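Local structure of structural protein (unclassified Rudivirus, 6WQ0) at a contact of chain A with DNA and the interface of chains A and B. The protein self-assembles into the helical nucleocapsid of a rod-shaped archaeal virus, wrapping around the viral DNA and holding it in the A-form. Residues are numbered along the deposited sequence; one frame, centred on the assembly and turned at random. Chains: chain A/B, Structural protein.

Contacts 1 and 2 lie about 6 Å apart between the centres of their C-alpha atoms and share A:Phe45. They use the end of helix 27-48 and the start of helix 50-64. Contact 3, about 25 Å from contact 1, sets the start of helix 27-48 of chain B against the end of helix 10-24 and the start of helix 27-48 of chain A. Contact 4, between the two helices 94-111, is about 27 Å from contact 1 and 40 Å from contact 3. Contacts 2, 3 and 4 belong to one two-fold interface. A:Phe45 meets both DNA and chain B, which probably couples subunit pairing to DNA wrapping.

Contact 1: a contact of chain A with DNA. Residues chain A 44-45, 48, 52. With nucleotides of chain C.
A:Phe52 turns one ring face to the backbone of DT146 of chain C. The C5' methylene of DT146 sits over that face, toward its rim, 3.9 Å from the ring centroid, a CH-pi contact. A:Phe45 meets the next sugar with its edge instead. Its CD1 lies 3.4 Å from O4' of DA147 of chain C, the deoxyribose ring oxygen, in the plane of the phenyl ring. CG of A:Phe45 is anti to the backbone N (chi1 -162°), which points the ring edge at this oxygen and toward the base of DT146. A:Asn44 adds its CB, 3.7 Å from C5' of DA147.

A:Asn48 stands beside the phosphate between the two nucleotides. Its amide ND2 is 3.1 Å from OP1 of DA147, but its hydrogens are not directed at that oxygen, so no hydrogen bond is formed. ND2 donates to the backbone O of A:Asn44 at 3.0 Å. That bond is bent, 138° at the hydrogen. It probably helps hold the amide there.

The patch meets mainly sugars and phosphate; CE1 of A:Phe45 also comes 4.0 Å from O2 of DT146, at the minor-groove edge of the base. This fits a coat protein that wraps DNA without reading its sequence and probably shields the A-form duplex from water.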
ATOM      1  N   ASN A  44     -17.693  38.591 -55.708  1.00 15.44           N
ATOM      2  CA  ASN A  44     -18.756  39.430 -56.258  1.00 15.44           C
ATOM      3  C   ASN A  44     -18.493  40.902 -55.976  1.00 15.44           C
ATOM      4  O   ASN A  44     -18.704  41.760 -56.846  1.00 15.44           O
ATOM      5  CB  ASN A  44     -20.111  39.015 -55.688  1.00 15.44           C
ATOM      6  CG  ASN A  44     -20.562  37.663 -56.177  1.00 15.44           C
ATOM      7  OD1 ASN A  44     -20.358  37.309 -57.329  1.00 15.44           O
ATOM      8  ND2 ASN A  44     -21.174  36.895 -55.296  1.00 15.44           N
ATOM      9  N   PHE A  45     -18.046  41.212 -54.759  1.00 15.52           N
ATOM     10  CA  PHE A  45     -17.675  42.580 -54.421  1.00 15.52           C
ATOM     11  C   PHE A  45     -16.601  43.102 -55.366  1.00 15.52           C
ATOM     12  O   PHE A  45     -16.737  44.184 -55.952  1.00 15.52           O
ATOM     13  CB  PHE A  45     -17.203  42.629 -52.968  1.00 15.52           C
ATOM     14  CG  PHE A  45     -17.206  44.002 -52.372  1.00 15.52           C
ATOM     15  CD1 PHE A  45     -18.321  44.487 -51.722  1.00 15.52           C
ATOM     16  CD2 PHE A  45     -16.089  44.805 -52.456  1.00 15.52           C
ATOM     17  CE1 PHE A  45     -18.319  45.745 -51.175  1.00 15.52           C
ATOM     18  CE2 PHE A  45     -16.084  46.063 -51.909  1.00 15.52           C
ATOM     19  CZ  PHE A  45     -17.198  46.533 -51.267  1.00 15.52           C
ATOM     20  N   ASN A  48     -17.913  43.801 -58.920  1.00 17.56           N
ATOM     21  CA  ASN A  48     -18.939  44.800 -59.195  1.00 17.56           C
ATOM     22  C   ASN A  48     -18.653  46.206 -58.683  1.00 17.56           C
ATOM     23  O   ASN A  48     -19.056  47.163 -59.341  1.00 17.56           O
ATOM     24  CB  ASN A  48     -20.283  44.336 -58.631  1.00 17.56           C
ATOM     25  CG  ASN A  48     -20.864  43.198 -59.418  1.00 17.56           C
ATOM     26  OD1 ASN A  48     -21.255  43.368 -60.568  1.00 17.56           O
ATOM     27  ND2 ASN A  48     -20.920  42.023 -58.809  1.00 17.56           N
ATOM     28  N   PHE A  52     -18.820  51.329 -59.750  1.00 18.47           N
ATOM     29  CA  PHE A  52     -19.599  52.319 -59.026  1.00 18.47           C
ATOM     30  C   PHE A  52     -18.733  53.307 -58.264  1.00 18.47           C
ATOM     31  O   PHE A  52     -19.105  54.477 -58.146  1.00 18.47           O
ATOM     32  CB  PHE A  52     -20.569  51.613 -58.073  1.00 18.47           C
ATOM     33  CG  PHE A  52     -21.563  50.731 -58.774  1.00 18.47           C
ATOM     34  CD1 PHE A  52     -21.262  49.416 -59.056  1.00 18.47           C
ATOM     35  CD2 PHE A  52     -22.790  51.224 -59.168  1.00 18.47           C
ATOM     36  CE1 PHE A  52     -22.163  48.613 -59.713  1.00 18.47           C
ATOM     37  CE2 PHE A  52     -23.691  50.422 -59.818  1.00 18.47           C
ATOM     38  CZ  PHE A  52     -23.377  49.117 -60.090  1.00 18.47           C
TER
ATOM     39  P    DT C 146     -26.466  47.804 -57.377  1.00 15.19           P
ATOM     40  OP1  DT C 146     -26.347  47.109 -58.667  1.00 15.19           O
ATOM     41  OP2  DT C 146     -27.699  47.668 -56.594  1.00 15.19           O
ATOM     42  O5'  DT C 146     -25.254  47.383 -56.418  1.00 15.19           O
ATOM     43  C5'  DT C 146     -23.922  47.335 -56.910  1.00 15.19           C
ATOM     44  C4'  DT C 146     -22.934  46.928 -55.824  1.00 15.19           C
ATOM     45  O4'  DT C 146     -22.918  47.910 -54.762  1.00 15.19           O
ATOM     46  C3'  DT C 146     -23.246  45.646 -55.096  1.00 15.19           C
ATOM     47  O3'  DT C 146     -22.876  44.518 -55.868  1.00 15.19           O
ATOM     48  C2'  DT C 146     -22.363  45.793 -53.864  1.00 15.19           C
ATOM     49  C1'  DT C 146     -22.514  47.279 -53.549  1.00 15.19           C
ATOM     50  N1   DT C 146     -23.527  47.556 -52.487  1.00 15.19           N
ATOM     51  C2   DT C 146     -23.176  47.442 -51.154  1.00 15.19           C
ATOM     52  O2   DT C 146     -22.066  47.132 -50.777  1.00 15.19           O
ATOM     53  N3   DT C 146     -24.182  47.707 -50.275  1.00 15.19           N
ATOM     54  C4   DT C 146     -25.475  48.057 -50.581  1.00 15.19           C
ATOM     55  O4   DT C 146     -26.313  48.276 -49.717  1.00 15.19           O
ATOM     56  C5   DT C 146     -25.773  48.153 -51.989  1.00 15.19           C
ATOM     57  C7   DT C 146     -27.148  48.529 -52.446  1.00 15.19           C
ATOM     58  C6   DT C 146     -24.798  47.899 -52.858  1.00 15.19           C
ATOM     59  P    DA C 147     -23.573  43.100 -55.589  1.00 13.63           P
ATOM     60  OP1  DA C 147     -23.155  42.150 -56.624  1.00 13.63           O
ATOM     61  OP2  DA C 147     -24.996  43.359 -55.350  1.00 13.63           O
ATOM     62  O5'  DA C 147     -22.953  42.624 -54.203  1.00 13.63           O
ATOM     63  C5'  DA C 147     -21.710  41.978 -54.172  1.00 13.63           C
ATOM     64  C4'  DA C 147     -21.309  41.632 -52.754  1.00 13.63           C
ATOM     65  O4'  DA C 147     -21.275  42.825 -51.940  1.00 13.63           O
ATOM     66  C3'  DA C 147     -22.266  40.747 -52.004  1.00 13.63           C
ATOM     67  O3'  DA C 147     -22.135  39.407 -52.409  1.00 13.63           O
ATOM     68  C2'  DA C 147     -21.768  40.961 -50.587  1.00 13.63           C
ATOM     69  C1'  DA C 147     -21.558  42.469 -50.593  1.00 13.63           C
ATOM     70  N9   DA C 147     -22.735  43.204 -50.142  1.00 13.63           N
ATOM     71  C8   DA C 147     -23.606  43.913 -50.909  1.00 13.63           C
ATOM     72  N7   DA C 147     -24.582  44.455 -50.233  1.00 13.63           N
ATOM     73  C5   DA C 147     -24.337  44.072 -48.935  1.00 13.63           C
ATOM     74  C6   DA C 147     -25.022  44.315 -47.739  1.00 13.63           C
ATOM     75  N6   DA C 147     -26.129  45.052 -47.667  1.00 13.63           N
ATOM     76  N1   DA C 147     -24.514  43.786 -46.610  1.00 13.63           N
ATOM     77  C2   DA C 147     -23.404  43.052 -46.688  1.00 13.63           C
ATOM     78  N3   DA C 147     -22.682  42.745 -47.758  1.00 13.63           N
ATOM     79  C4   DA C 147     -23.207  43.295 -48.859  1.00 13.63           C
TER

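Contact 2: the interface of chains A and B. Residues chain A 45-46, 49-50, 53; chain B 10, 13-14.
B:Phe10 buries 97 Å² against chain A, the most in this patch. Its ring lies between A:Pro50 and its own helix. CG of A:Pro50 stands over the centre of one face, 3.9 Å from the centroid, in a CH-pi contact. CB of B:Tyr14, from its own helix, backs the opposite face near the rim. CG1 of A:Val49 meets the ring at its edge, in plane. With CG anti to the backbone N (chi1 171°), the ring of B:Phe10 reaches across to A:Pro50.

A:Gln46 buries 44 Å². Its chain is extended beyond CG and passes obliquely by the ring of B:Tyr14. The amide NE2 donates to the phenol OH of B:Tyr14 at 2.8 Å. The bond is bent, 122° at the hydrogen, and OH is tilted from the amide plane. The amide and ring planes are 54° apart, and CG of A:Gln46 also packs on CE1 of B:Tyr14 at 3.8 Å.

B:Tyr14 buries 40 Å². CD2 of A:Phe45 comes to its ring edge, in plane, near CD1. CG2 of A:Val49 covers the centre of one A:Phe45 face within chain A. Farther along, the methyl CG2 of A:Thr53 sits over the centre of the B:Arg13 guanidinium, 3.9 Å from CZ. OG1 of A:Thr53 donates a hydrogen bond to the backbone O of A:Pro50.

Helix 10-24 of chain B thus begins against the junction between helices 27-48 and 50-64 of chain A.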
ATOM      1  N   PHE A  45     -18.046  41.212 -54.759  1.00 15.52           N
ATOM      2  CA  PHE A  45     -17.675  42.580 -54.421  1.00 15.52           C
ATOM      3  C   PHE A  45     -16.601  43.102 -55.366  1.00 15.52           C
ATOM      4  O   PHE A  45     -16.737  44.184 -55.952  1.00 15.52           O
ATOM      5  CB  PHE A  45     -17.203  42.629 -52.968  1.00 15.52           C
ATOM      6  CG  PHE A  45     -17.206  44.002 -52.372  1.00 15.52           C
ATOM      7  CD1 PHE A  45     -18.321  44.487 -51.722  1.00 15.52           C
ATOM      8  CD2 PHE A  45     -16.089  44.805 -52.456  1.00 15.52           C
ATOM      9  CE1 PHE A  45     -18.319  45.745 -51.175  1.00 15.52           C
ATOM     10  CE2 PHE A  45     -16.084  46.063 -51.909  1.00 15.52           C
ATOM     11  CZ  PHE A  45     -17.198  46.533 -51.267  1.00 15.52           C
ATOM     12  N   GLN A  46     -15.524  42.331 -55.537  1.00 16.50           N
ATOM     13  CA  GLN A  46     -14.428  42.752 -56.404  1.00 16.50           C
ATOM     14  C   GLN A  46     -14.867  42.887 -57.850  1.00 16.50           C
ATOM     15  O   GLN A  46     -14.332  43.723 -58.583  1.00 16.50           O
ATOM     16  CB  GLN A  46     -13.277  41.760 -56.316  1.00 16.50           C
ATOM     17  CG  GLN A  46     -12.541  41.754 -55.004  1.00 16.50           C
ATOM     18  CD  GLN A  46     -11.639  40.552 -54.871  1.00 16.50           C
ATOM     19  OE1 GLN A  46     -11.637  39.670 -55.725  1.00 16.50           O
ATOM     20  NE2 GLN A  46     -10.870  40.505 -53.796  1.00 16.50           N
ATOM     21  N   VAL A  49     -17.999  46.375 -57.541  1.00 17.42           N
ATOM     22  CA  VAL A  49     -17.934  47.697 -56.911  1.00 17.42           C
ATOM     23  C   VAL A  49     -17.077  48.717 -57.670  1.00 17.42           C
ATOM     24  O   VAL A  49     -17.421  49.910 -57.656  1.00 17.42           O
ATOM     25  CB  VAL A  49     -17.476  47.565 -55.449  1.00 17.42           C
ATOM     26  CG1 VAL A  49     -17.410  48.917 -54.773  1.00 17.42           C
ATOM     27  CG2 VAL A  49     -18.434  46.671 -54.701  1.00 17.42           C
ATOM     28  N   PRO A  50     -15.971  48.335 -58.338  1.00 17.98           N
ATOM     29  CA  PRO A  50     -15.193  49.348 -59.081  1.00 17.98           C
ATOM     30  C   PRO A  50     -15.999  50.196 -60.057  1.00 17.98           C
ATOM     31  O   PRO A  50     -15.755  51.408 -60.174  1.00 17.98           O
ATOM     32  CB  PRO A  50     -14.150  48.495 -59.809  1.00 17.98           C
ATOM     33  CG  PRO A  50     -13.934  47.357 -58.931  1.00 17.98           C
ATOM     34  CD  PRO A  50     -15.228  47.064 -58.251  1.00 17.98           C
ATOM     35  N   THR A  53     -17.567  52.876 -57.777  1.00 19.12           N
ATOM     36  CA  THR A  53     -16.614  53.830 -57.218  1.00 19.12           C
ATOM     37  C   THR A  53     -16.149  54.827 -58.274  1.00 19.12           C
ATOM     38  O   THR A  53     -16.020  56.031 -57.999  1.00 19.12           O
ATOM     39  CB  THR A  53     -15.421  53.092 -56.623  1.00 19.12           C
ATOM     40  OG1 THR A  53     -14.781  52.326 -57.646  1.00 19.12           O
ATOM     41  CG2 THR A  53     -15.866  52.161 -55.525  1.00 19.12           C
TER
ATOM     42  N   PHE B  10     -11.848  52.559 -54.016  1.00 15.92           N
ATOM     43  CA  PHE B  10     -12.234  51.154 -54.003  1.00 15.92           C
ATOM     44  C   PHE B  10     -11.370  50.343 -53.048  1.00 15.92           C
ATOM     45  O   PHE B  10     -11.863  49.402 -52.421  1.00 15.92           O
ATOM     46  CB  PHE B  10     -12.164  50.544 -55.402  1.00 15.92           C
ATOM     47  CG  PHE B  10     -12.344  49.060 -55.398  1.00 15.92           C
ATOM     48  CD1 PHE B  10     -13.580  48.506 -55.141  1.00 15.92           C
ATOM     49  CD2 PHE B  10     -11.269  48.217 -55.586  1.00 15.92           C
ATOM     50  CE1 PHE B  10     -13.744  47.148 -55.098  1.00 15.92           C
ATOM     51  CE2 PHE B  10     -11.436  46.856 -55.546  1.00 15.92           C
ATOM     52  CZ  PHE B  10     -12.673  46.325 -55.303  1.00 15.92           C
ATOM     53  N   ARG B  13     -12.693  51.113 -49.385  1.00 15.41           N
ATOM     54  CA  ARG B  13     -14.004  50.491 -49.236  1.00 15.41           C
ATOM     55  C   ARG B  13     -13.889  48.980 -49.137  1.00 15.41           C
ATOM     56  O   ARG B  13     -14.479  48.360 -48.247  1.00 15.41           O
ATOM     57  CB  ARG B  13     -14.905  50.867 -50.407  1.00 15.41           C
ATOM     58  CG  ARG B  13     -15.252  52.315 -50.485  1.00 15.41           C
ATOM     59  CD  ARG B  13     -16.402  52.518 -51.427  1.00 15.41           C
ATOM     60  NE  ARG B  13     -16.390  53.849 -52.013  1.00 15.41           N
ATOM     61  CZ  ARG B  13     -17.383  54.346 -52.734  1.00 15.41           C
ATOM     62  NH1 ARG B  13     -18.465  53.619 -52.959  1.00 15.41           N
ATOM     63  NH2 ARG B  13     -17.293  55.564 -53.234  1.00 15.41           N
ATOM     64  N   TYR B  14     -13.143  48.365 -50.055  1.00 15.09           N
ATOM     65  CA  TYR B  14     -13.007  46.917 -50.038  1.00 15.09           C
ATOM     66  C   TYR B  14     -12.288  46.443 -48.788  1.00 15.09           C
ATOM     67  O   TYR B  14     -12.684  45.442 -48.188  1.00 15.09           O
ATOM     68  CB  TYR B  14     -12.275  46.432 -51.288  1.00 15.09           C
ATOM     69  CG  TYR B  14     -12.002  44.949 -51.251  1.00 15.09           C
ATOM     70  CD1 TYR B  14     -13.033  44.035 -51.375  1.00 15.09           C
ATOM     71  CD2 TYR B  14     -10.723  44.463 -51.057  1.00 15.09           C
ATOM     72  CE1 TYR B  14     -12.800  42.688 -51.321  1.00 15.09           C
ATOM     73  CE2 TYR B  14     -10.481  43.116 -51.001  1.00 15.09           C
ATOM     74  CZ  TYR B  14     -11.522  42.231 -51.136  1.00 15.09           C
ATOM     75  OH  TYR B  14     -11.284  40.881 -51.084  1.00 15.09           O
TER

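Contact 3: the interface of chains A and B. Residues chain A 24-25, 30; chain B 30, 34.
B:Leu34 reaches from helix 27-48 of chain B to the end of helix 10-24 in chain A. It buries 55 Å², the most in this patch. Its CB meets A:Ser25, lying 3.7 Å from the hydroxyl OG and 4.0 Å from CB. This is a van der Waals contact. CG is anti to the carbonyl carbon (chi1 -66°), and the second torsion of 173° carries CD1 onward to chain A. There the CD1 methyl is 3.6 Å from CD2 of A:Phe24 and 3.8 Å from CE2. The same methyl comes 3.6 Å from the backbone O of A:Phe24. The tip of the leucine therefore touches the CD2-CE2 rim from the side on which A:Ala30 packs, and the last turn of the helix. The two side chains cross at a slant.

Within chain A, CB of A:Ala30 packs on one face of the A:Phe24 ring, offset toward its rim. It probably helps hold the ring where the leucine meets it. The same CB faces its twin in B:Ala30 at 4.1 Å. The small methyl groups let the two copies of helix 27-48 come near each other here.

The interface is two-fold symmetric, so the leucine contact has a twin with the chains exchanged. Together these contacts help join the start of helix 27-48 of one subunit to the end of helix 10-24, and to helix 27-48, of the other in the nucleocapsid.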
ATOM      1  N   PHE A  24     -30.838  31.530 -37.742  1.00 14.58           N
ATOM      2  CA  PHE A  24     -29.579  32.155 -38.132  1.00 14.58           C
ATOM      3  C   PHE A  24     -28.832  32.779 -36.959  1.00 14.58           C
ATOM      4  O   PHE A  24     -27.642  33.067 -37.089  1.00 14.58           O
ATOM      5  CB  PHE A  24     -29.831  33.209 -39.212  1.00 14.58           C
ATOM      6  CG  PHE A  24     -28.582  33.718 -39.872  1.00 14.58           C
ATOM      7  CD1 PHE A  24     -27.789  32.874 -40.629  1.00 14.58           C
ATOM      8  CD2 PHE A  24     -28.202  35.042 -39.739  1.00 14.58           C
ATOM      9  CE1 PHE A  24     -26.643  33.339 -41.230  1.00 14.58           C
ATOM     10  CE2 PHE A  24     -27.058  35.511 -40.341  1.00 14.58           C
ATOM     11  CZ  PHE A  24     -26.278  34.659 -41.084  1.00 14.58           C
ATOM     12  N   SER A  25     -29.490  32.999 -35.822  1.00 15.58           N
ATOM     13  CA  SER A  25     -28.801  33.525 -34.649  1.00 15.58           C
ATOM     14  C   SER A  25     -28.000  32.468 -33.905  1.00 15.58           C
ATOM     15  O   SER A  25     -27.270  32.816 -32.974  1.00 15.58           O
ATOM     16  CB  SER A  25     -29.799  34.175 -33.696  1.00 15.58           C
ATOM     17  OG  SER A  25     -30.675  35.033 -34.399  1.00 15.58           O
ATOM     18  N   ALA A  30     -24.887  30.494 -38.285  1.00 14.98           N
ATOM     19  CA  ALA A  30     -24.373  31.727 -38.872  1.00 14.98           C
ATOM     20  C   ALA A  30     -22.905  31.591 -39.240  1.00 14.98           C
ATOM     21  O   ALA A  30     -22.486  31.997 -40.331  1.00 14.98           O
ATOM     22  CB  ALA A  30     -24.577  32.886 -37.900  1.00 14.98           C
TER
ATOM     23  N   ALA B  30     -21.152  37.021 -34.413  1.00 14.97           N
ATOM     24  CA  ALA B  30     -22.433  36.927 -35.107  1.00 14.97           C
ATOM     25  C   ALA B  30     -23.556  36.544 -34.156  1.00 14.97           C
ATOM     26  O   ALA B  30     -24.617  37.182 -34.139  1.00 14.97           O
ATOM     27  CB  ALA B  30     -22.332  35.920 -36.249  1.00 14.97           C
ATOM     28  N   LEU B  34     -26.692  39.108 -33.207  1.00 14.85           N
ATOM     29  CA  LEU B  34     -28.033  38.740 -33.644  1.00 14.85           C
ATOM     30  C   LEU B  34     -28.945  38.429 -32.464  1.00 14.85           C
ATOM     31  O   LEU B  34     -30.122  38.808 -32.467  1.00 14.85           O
ATOM     32  CB  LEU B  34     -27.958  37.560 -34.606  1.00 14.85           C
ATOM     33  CG  LEU B  34     -27.254  37.869 -35.929  1.00 14.85           C
ATOM     34  CD1 LEU B  34     -27.076  36.612 -36.753  1.00 14.85           C
ATOM     35  CD2 LEU B  34     -27.995  38.930 -36.716  1.00 14.85           C
TER

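Contact 4: the interface of chains A and B. Residues chain A 101-102, 105-106, 109; chain B 102, 105-106, 109.
The hydroxyl OG of B:Ser109 donates to the backbone O of B:Ala105 at 2.8 Å, one turn back in its own helix. The donor stands above the carbonyl plane. The first torsion of 64° puts OG between the backbone N and the carbonyl carbon, from where it can fold back on the helix. The same hydroxyl faces chain A, beside the backbone of A:Gly102 and 3.7 Å from CB of A:Ala105.

On the twin side the serine is modelled in a different rotamer. OG of A:Ser109 is anti to the carbonyl carbon (chi1 -73°), and its CB packs on CA of B:Gly102 at 3.6 Å. Each glycine gives the facing serine a bare stretch of backbone.

Between these ends, the CB atoms of A:Ala105 and B:Ala105 meet at 3.9 Å. The small residues bring the two copies of helix 94-111 close to each other. This patch is part of a two-fold interface in the coat assembly.

A:Tyr106 and B:Tyr106 pack on each other across the contact. Their rings stack with centroids 4.5 Å apart and planes 15° from parallel. CD2 of B:Tyr106 lies over the centre of the A:Tyr106 ring, while CD2 of A:Tyr106 lies toward the rim of its partner. At the base of the pair, CB of A:Tyr106 is 3.5 Å from CB of B:Tyr106.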
ATOM      1  N   ALA A 101     -34.394  57.620 -69.908  1.00 25.90           N
ATOM      2  CA  ALA A 101     -35.492  58.578 -69.990  1.00 25.90           C
ATOM      3  C   ALA A 101     -36.430  58.453 -68.793  1.00 25.90           C
ATOM      4  O   ALA A 101     -36.852  59.463 -68.212  1.00 25.90           O
ATOM      5  CB  ALA A 101     -36.260  58.386 -71.296  1.00 25.90           C
ATOM      6  N   GLY A 102     -36.762  57.220 -68.406  1.00 25.27           N
ATOM      7  CA  GLY A 102     -37.635  57.024 -67.260  1.00 25.27           C
ATOM      8  C   GLY A 102     -37.024  57.497 -65.955  1.00 25.27           C
ATOM      9  O   GLY A 102     -37.720  58.042 -65.096  1.00 25.27           O
ATOM     10  N   ALA A 105     -37.224  61.320 -65.892  1.00 24.54           N
ATOM     11  CA  ALA A 105     -38.585  61.694 -65.515  1.00 24.54           C
ATOM     12  C   ALA A 105     -38.801  61.526 -64.018  1.00 24.54           C
ATOM     13  O   ALA A 105     -39.316  62.427 -63.344  1.00 24.54           O
ATOM     14  CB  ALA A 105     -39.596  60.861 -66.298  1.00 24.54           C
ATOM     15  N   TYR A 106     -38.395  60.373 -63.481  1.00 23.60           N
ATOM     16  CA  TYR A 106     -38.513  60.097 -62.053  1.00 23.60           C
ATOM     17  C   TYR A 106     -37.887  61.202 -61.217  1.00 23.60           C
ATOM     18  O   TYR A 106     -38.542  61.779 -60.342  1.00 23.60           O
ATOM     19  CB  TYR A 106     -37.848  58.752 -61.756  1.00 23.60           C
ATOM     20  CG  TYR A 106     -37.818  58.318 -60.308  1.00 23.60           C
ATOM     21  CD1 TYR A 106     -38.839  58.652 -59.435  1.00 23.60           C
ATOM     22  CD2 TYR A 106     -36.779  57.540 -59.831  1.00 23.60           C
ATOM     23  CE1 TYR A 106     -38.808  58.243 -58.123  1.00 23.60           C
ATOM     24  CE2 TYR A 106     -36.741  57.125 -58.523  1.00 23.60           C
ATOM     25  CZ  TYR A 106     -37.756  57.478 -57.674  1.00 23.60           C
ATOM     26  OH  TYR A 106     -37.714  57.063 -56.367  1.00 23.60           O
ATOM     27  N   SER A 109     -39.359  64.840 -61.623  1.00 25.76           N
ATOM     28  CA  SER A 109     -40.721  65.049 -61.145  1.00 25.76           C
ATOM     29  C   SER A 109     -40.838  64.846 -59.641  1.00 25.76           C
ATOM     30  O   SER A 109     -41.606  65.553 -58.982  1.00 25.76           O
ATOM     31  CB  SER A 109     -41.687  64.125 -61.881  1.00 25.76           C
ATOM     32  OG  SER A 109     -41.888  64.560 -63.212  1.00 25.76           O
TER
ATOM     33  N   GLY B 102     -44.087  61.776 -59.503  1.00 25.15           N
ATOM     34  CA  GLY B 102     -42.784  61.313 -59.950  1.00 25.15           C
ATOM     35  C   GLY B 102     -42.718  59.812 -60.145  1.00 25.15           C
ATOM     36  O   GLY B 102     -42.092  59.330 -61.091  1.00 25.15           O
ATOM     37  N   ALA B 105     -44.548  58.952 -63.419  1.00 24.90           N
ATOM     38  CA  ALA B 105     -43.689  59.220 -64.572  1.00 24.90           C
ATOM     39  C   ALA B 105     -42.604  58.157 -64.702  1.00 24.90           C
ATOM     40  O   ALA B 105     -42.373  57.613 -65.792  1.00 24.90           O
ATOM     41  CB  ALA B 105     -43.069  60.610 -64.454  1.00 24.90           C
ATOM     42  N   TYR B 106     -41.929  57.852 -63.593  1.00 23.55           N
ATOM     43  CA  TYR B 106     -40.934  56.785 -63.559  1.00 23.55           C
ATOM     44  C   TYR B 106     -41.468  55.511 -64.193  1.00 23.55           C
ATOM     45  O   TYR B 106     -40.902  55.008 -65.168  1.00 23.55           O
ATOM     46  CB  TYR B 106     -40.523  56.540 -62.107  1.00 23.55           C
ATOM     47  CG  TYR B 106     -39.534  55.426 -61.866  1.00 23.55           C
ATOM     48  CD1 TYR B 106     -38.596  55.071 -62.822  1.00 23.55           C
ATOM     49  CD2 TYR B 106     -39.527  54.745 -60.661  1.00 23.55           C
ATOM     50  CE1 TYR B 106     -37.694  54.064 -62.586  1.00 23.55           C
ATOM     51  CE2 TYR B 106     -38.633  53.736 -60.421  1.00 23.55           C
ATOM     52  CZ  TYR B 106     -37.720  53.398 -61.386  1.00 23.55           C
ATOM     53  OH  TYR B 106     -36.825  52.387 -61.145  1.00 23.55           O
ATOM     54  N   SER B 109     -42.762  55.720 -68.064  1.00 25.74           N
ATOM     55  CA  SER B 109     -41.803  55.946 -69.138  1.00 25.74           C
ATOM     56  C   SER B 109     -40.636  54.967 -69.093  1.00 25.74           C
ATOM     57  O   SER B 109     -39.966  54.765 -70.110  1.00 25.74           O
ATOM     58  CB  SER B 109     -41.301  57.387 -69.101  1.00 25.74           C
ATOM     59  OG  SER B 109     -40.597  57.651 -67.909  1.00 25.74           O
TER